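Local coordinates for protein extracellular ligand-binding receptor (Desulfitobacterium hafniense, PDB 4Q6B) that probably serves as the substrate-binding component of an amino-acid ABC transporter, closing its two lobes around a leucine ligand, at residues Asp95-Pro109 against Tyr116-Glu128. Numbering follows the deposited sequence.
With LEU (leucine), chain B.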
# COMPACT_ATOMS: atom_id res chain seq x y z
N ASP A 95 17.43 1.89 -9.57
CA ASP A 95 17.86 0.63 -10.18
C ASP A 95 19.18 0.80 -10.94
O ASP A 95 20.10 -0.05 -10.85
CB ASP A 95 16.77 0.09 -11.10
CG ASP A 95 17.02 -1.35 -11.53
OD1 ASP A 95 17.02 -2.24 -10.68
OD2 ASP A 95 17.23 -1.57 -12.72
N GLN A 96 19.30 1.87 -11.72
CA GLN A 96 20.53 2.09 -12.46
C GLN A 96 21.72 2.34 -11.51
O GLN A 96 22.87 2.06 -11.87
CB GLN A 96 20.38 3.29 -13.41
CG GLN A 96 19.76 2.95 -14.72
CD GLN A 96 20.84 2.63 -15.76
OE1 GLN A 96 21.43 3.53 -16.36
NE2 GLN A 96 21.11 1.34 -15.94
N ALA A 97 21.45 2.94 -10.35
CA ALA A 97 22.51 3.11 -9.32
C ALA A 97 22.84 1.86 -8.48
O ALA A 97 23.78 1.87 -7.66
CB ALA A 97 22.16 4.27 -8.38
N GLY A 98 22.05 0.80 -8.62
CA GLY A 98 22.27 -0.39 -7.82
C GLY A 98 21.99 -0.09 -6.36
O GLY A 98 22.76 -0.49 -5.50
N LEU A 99 20.92 0.67 -6.10
CA LEU A 99 20.52 0.96 -4.72
C LEU A 99 19.09 0.49 -4.50
O LEU A 99 18.20 0.84 -5.28
CB LEU A 99 20.60 2.48 -4.51
CG LEU A 99 20.29 3.05 -3.13
CD1 LEU A 99 21.30 2.47 -2.13
CD2 LEU A 99 20.42 4.57 -3.22
N VAL A 100 18.87 -0.30 -3.45
CA VAL A 100 17.52 -0.77 -3.14
C VAL A 100 16.55 0.36 -2.87
O VAL A 100 16.84 1.31 -2.14
CB VAL A 100 17.53 -1.74 -1.94
CG1 VAL A 100 16.09 -1.90 -1.31
CG2 VAL A 100 18.06 -3.08 -2.38
N MSE A 101 15.39 0.28 -3.54
CA MSE A 101 14.26 1.13 -3.21
C MSE A 101 13.16 0.20 -2.72
O MSE A 101 12.80 -0.74 -3.42
CB MSE A 101 13.76 1.87 -4.45
CG MSE A 101 12.79 2.97 -4.07
SE MSE A 101 11.57 3.46 -5.56
CE MSE A 101 10.35 1.96 -5.28
N LEU A 102 12.67 0.41 -1.51
CA LEU A 102 11.63 -0.52 -0.96
C LEU A 102 10.42 0.34 -0.64
O LEU A 102 10.50 1.17 0.27
CB LEU A 102 12.17 -1.24 0.27
CG LEU A 102 11.17 -2.08 1.08
CD1 LEU A 102 10.64 -3.22 0.26
CD2 LEU A 102 11.89 -2.68 2.32
N SER A 103 9.33 0.20 -1.40
CA SER A 103 8.16 1.02 -1.19
C SER A 103 7.15 0.40 -0.26
O SER A 103 6.70 -0.71 -0.46
CB SER A 103 7.45 1.40 -2.48
OG SER A 103 6.33 2.22 -2.20
N PRO A 104 6.80 1.23 0.80
CA PRO A 104 5.76 0.68 1.66
C PRO A 104 4.36 1.16 1.30
O PRO A 104 3.47 1.01 2.11
CB PRO A 104 6.16 1.18 3.05
CG PRO A 104 6.60 2.56 2.80
CD PRO A 104 7.27 2.56 1.46
N ALA A 105 4.20 1.85 0.18
CA ALA A 105 2.86 2.26 -0.22
C ALA A 105 2.44 2.17 -1.69
O ALA A 105 1.27 2.22 -1.98
CB ALA A 105 2.57 3.65 0.32
N SER A 106 3.39 2.04 -2.61
CA SER A 106 3.04 2.13 -4.02
C SER A 106 2.53 0.79 -4.51
O SER A 106 3.27 -0.15 -4.57
CB SER A 106 4.25 2.56 -4.85
OG SER A 106 4.69 3.86 -4.51
N THR A 107 1.26 0.77 -4.91
CA THR A 107 0.58 -0.48 -5.23
C THR A 107 0.38 -0.75 -6.72
O THR A 107 -0.10 -1.83 -7.08
CB THR A 107 -0.82 -0.53 -4.57
OG1 THR A 107 -1.56 0.64 -4.99
CG2 THR A 107 -0.69 -0.55 -3.05
N SER A 108 0.78 0.17 -7.60
CA SER A 108 0.63 -0.10 -9.03
C SER A 108 1.38 -1.35 -9.50
O SER A 108 2.58 -1.51 -9.26
CB SER A 108 1.15 1.07 -9.86
OG SER A 108 1.09 0.75 -11.28
N PRO A 109 0.68 -2.22 -10.22
CA PRO A 109 1.35 -3.38 -10.84
C PRO A 109 2.54 -3.00 -11.73
O PRO A 109 3.49 -3.78 -11.84
CB PRO A 109 0.23 -4.02 -11.66
CG PRO A 109 -1.04 -3.69 -10.87
CD PRO A 109 -0.79 -2.27 -10.34
N TYR A 116 13.30 -4.05 -13.38
CA TYR A 116 14.24 -3.59 -12.37
C TYR A 116 14.64 -4.76 -11.47
O TYR A 116 13.82 -5.68 -11.22
CB TYR A 116 13.56 -2.59 -11.46
CG TYR A 116 13.00 -1.33 -12.07
CD1 TYR A 116 13.65 -0.70 -13.11
CD2 TYR A 116 11.84 -0.77 -11.56
CE1 TYR A 116 13.13 0.53 -13.67
CE2 TYR A 116 11.31 0.40 -12.10
CZ TYR A 116 11.96 1.05 -13.12
OH TYR A 116 11.40 2.26 -13.58
N ILE A 117 15.85 -4.68 -10.90
CA ILE A 117 16.38 -5.71 -10.03
C ILE A 117 16.49 -5.23 -8.58
O ILE A 117 16.61 -6.05 -7.66
CB ILE A 117 17.82 -6.05 -10.45
CG1 ILE A 117 17.85 -6.74 -11.80
CG2 ILE A 117 18.46 -6.98 -9.46
CD1 ILE A 117 19.31 -6.86 -12.28
N HIS A 118 16.53 -3.91 -8.35
CA HIS A 118 16.81 -3.38 -7.01
C HIS A 118 15.58 -2.78 -6.34
O HIS A 118 15.64 -2.02 -5.37
CB HIS A 118 17.91 -2.32 -7.11
CG HIS A 118 19.20 -2.87 -7.63
ND1 HIS A 118 20.07 -3.58 -6.83
CD2 HIS A 118 19.75 -2.86 -8.87
CE1 HIS A 118 21.10 -3.98 -7.55
NE2 HIS A 118 20.94 -3.55 -8.79
N VAL A 119 14.44 -3.09 -6.92
CA VAL A 119 13.22 -2.32 -6.59
C VAL A 119 12.18 -3.28 -6.01
O VAL A 119 11.87 -4.32 -6.59
CB VAL A 119 12.68 -1.66 -7.88
CG1 VAL A 119 11.33 -1.00 -7.66
CG2 VAL A 119 13.68 -0.64 -8.44
N PHE A 120 11.61 -2.90 -4.86
CA PHE A 120 10.74 -3.81 -4.08
C PHE A 120 9.56 -3.06 -3.52
O PHE A 120 9.61 -1.86 -3.43
CB PHE A 120 11.53 -4.41 -2.91
CG PHE A 120 12.71 -5.27 -3.31
CD1 PHE A 120 12.57 -6.64 -3.39
CD2 PHE A 120 13.94 -4.70 -3.66
CE1 PHE A 120 13.64 -7.45 -3.78
CE2 PHE A 120 15.03 -5.49 -4.01
CZ PHE A 120 14.87 -6.88 -4.07
N ARG A 121 8.52 -3.77 -3.11
CA ARG A 121 7.53 -3.16 -2.20
C ARG A 121 7.20 -4.19 -1.19
O ARG A 121 7.31 -5.37 -1.49
CB ARG A 121 6.27 -2.75 -2.95
CG ARG A 121 5.72 -3.83 -3.85
CD ARG A 121 4.29 -3.45 -4.33
NE ARG A 121 4.11 -4.06 -5.65
CZ ARG A 121 3.75 -3.38 -6.73
NH1 ARG A 121 3.69 -3.99 -7.91
NH2 ARG A 121 3.47 -2.08 -6.64
N ASN A 122 6.81 -3.78 0.02
CA ASN A 122 6.52 -4.78 1.08
C ASN A 122 5.03 -4.82 1.39
O ASN A 122 4.62 -5.20 2.49
CB ASN A 122 7.37 -4.57 2.36
CG ASN A 122 7.01 -3.30 3.09
OD1 ASN A 122 6.47 -2.37 2.47
ND2 ASN A 122 7.26 -3.24 4.40
N ILE A 123 4.22 -4.48 0.40
CA ILE A 123 2.76 -4.49 0.56
C ILE A 123 2.20 -5.16 -0.70
O ILE A 123 2.89 -5.22 -1.73
CB ILE A 123 2.22 -3.06 0.71
CG1 ILE A 123 2.65 -2.19 -0.49
CG2 ILE A 123 2.77 -2.41 2.02
CD1 ILE A 123 1.78 -1.05 -0.68
N PRO A 124 0.94 -5.62 -0.64
CA PRO A 124 0.33 -6.23 -1.84
C PRO A 124 0.08 -5.19 -2.92
O PRO A 124 -0.24 -4.03 -2.62
CB PRO A 124 -1.03 -6.76 -1.35
CG PRO A 124 -1.26 -6.07 -0.01
CD PRO A 124 0.07 -5.70 0.56
N SER A 125 0.15 -5.62 -4.18
CA SER A 125 -0.14 -4.73 -5.30
C SER A 125 -1.64 -4.66 -5.48
O SER A 125 -2.39 -5.46 -4.88
CB SER A 125 0.43 -5.28 -6.60
OG SER A 125 -0.36 -6.36 -7.06
N ASP A 126 -2.05 -3.73 -6.31
CA ASP A 126 -3.48 -3.55 -6.68
C ASP A 126 -4.10 -4.82 -7.21
O ASP A 126 -5.28 -5.06 -7.00
CB ASP A 126 -3.65 -2.47 -7.76
CG ASP A 126 -3.32 -1.09 -7.28
OD1 ASP A 126 -3.44 -0.82 -6.06
OD2 ASP A 126 -2.93 -0.25 -8.14
N GLN A 127 -3.32 -5.57 -7.96
CA GLN A 127 -3.76 -6.83 -8.55
C GLN A 127 -4.06 -7.87 -7.48
O GLN A 127 -5.07 -8.58 -7.54
CB GLN A 127 -2.75 -7.31 -9.59
CG GLN A 127 -2.83 -8.77 -9.90
CD GLN A 127 -1.97 -9.15 -11.08
OE1 GLN A 127 -1.19 -8.33 -11.58
NE2 GLN A 127 -2.12 -10.39 -11.56
N GLU A 128 -3.21 -7.95 -6.45
CA GLU A 128 -3.47 -8.91 -5.36
C GLU A 128 -4.66 -8.51 -4.48
O GLU A 128 -5.46 -9.36 -4.06
CB GLU A 128 -2.20 -9.06 -4.51
CG GLU A 128 -2.36 -10.06 -3.40
CD GLU A 128 -2.78 -11.46 -3.91
OE1 GLU A 128 -2.47 -11.81 -5.08
OE2 GLU A 128 -3.42 -12.21 -3.12
N LEU B . -1.35 3.10 -3.23
CA LEU B . -1.18 4.49 -3.68
C LEU B . -0.27 4.55 -4.90
O LEU B . -0.08 5.60 -5.48
CB LEU B . -0.60 5.33 -2.54
CG LEU B . -1.73 5.36 -1.50
CD1 LEU B . -1.20 5.02 -0.14
CD2 LEU B . -2.52 6.65 -1.49
OXT LEU B . 0.24 3.50 -5.31
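Part of the leucine pocket of this periplasmic binding protein, A105 to T107, is carried by the loop that leaves strand 101-103; the parallel neighbour 119-121 and the segment after it back that loop. M101, L102 and S103 pair with V119, F120 and R121 in parallel register, the axes 20° apart; S103 N gives a nearly straight bond to F120 O (2.9 Å, 171°). V119 and R121 share the sheet face of selenomethionine M101 and S103, whereas on the face of L102 the methyl CD1 packs on F120 CB (3.5 Å).

Beyond the strands, T107 joins ligand and protein. Its OG1 donates to D126 OD1 (2.6 Å), meeting it from above the carboxylate plane, and accepts from the leucine amino N (3.0 Å); T107 N and A105 O bind the ligand's carboxylate and amino group. D126 is thus second shell, orienting the hydroxyl, and D126 N bonds T107 O in return. R121, extended from CG to NE, reaches the same loop: NH2 binds S106 O and S108 O, both at 2.8 Å and in the guanidinium plane, while NH1 joins it on S108 O and forms a salt bridge to D335. Shortening R121 to an alanine is likely to leave S106 O and S108 O without these donors and D335 without this salt bridge, freeing the pocket loop to shift.

At the other end, D95, its CG anti to the backbone N (chi1 -168°), turns OD1 to both I117 N and H118 N. G98 CA sits 3.6 Å from the H118 ring centroid, a CH-pi contact over the face.

Strand 119-121 is one edge of the five-stranded parallel sheet; strand 101-103 lies between it and strand 75-79, with helix 84-97 against M101 and Y116, and helices 284-301 and 311-317 against L102 and F120 respectively.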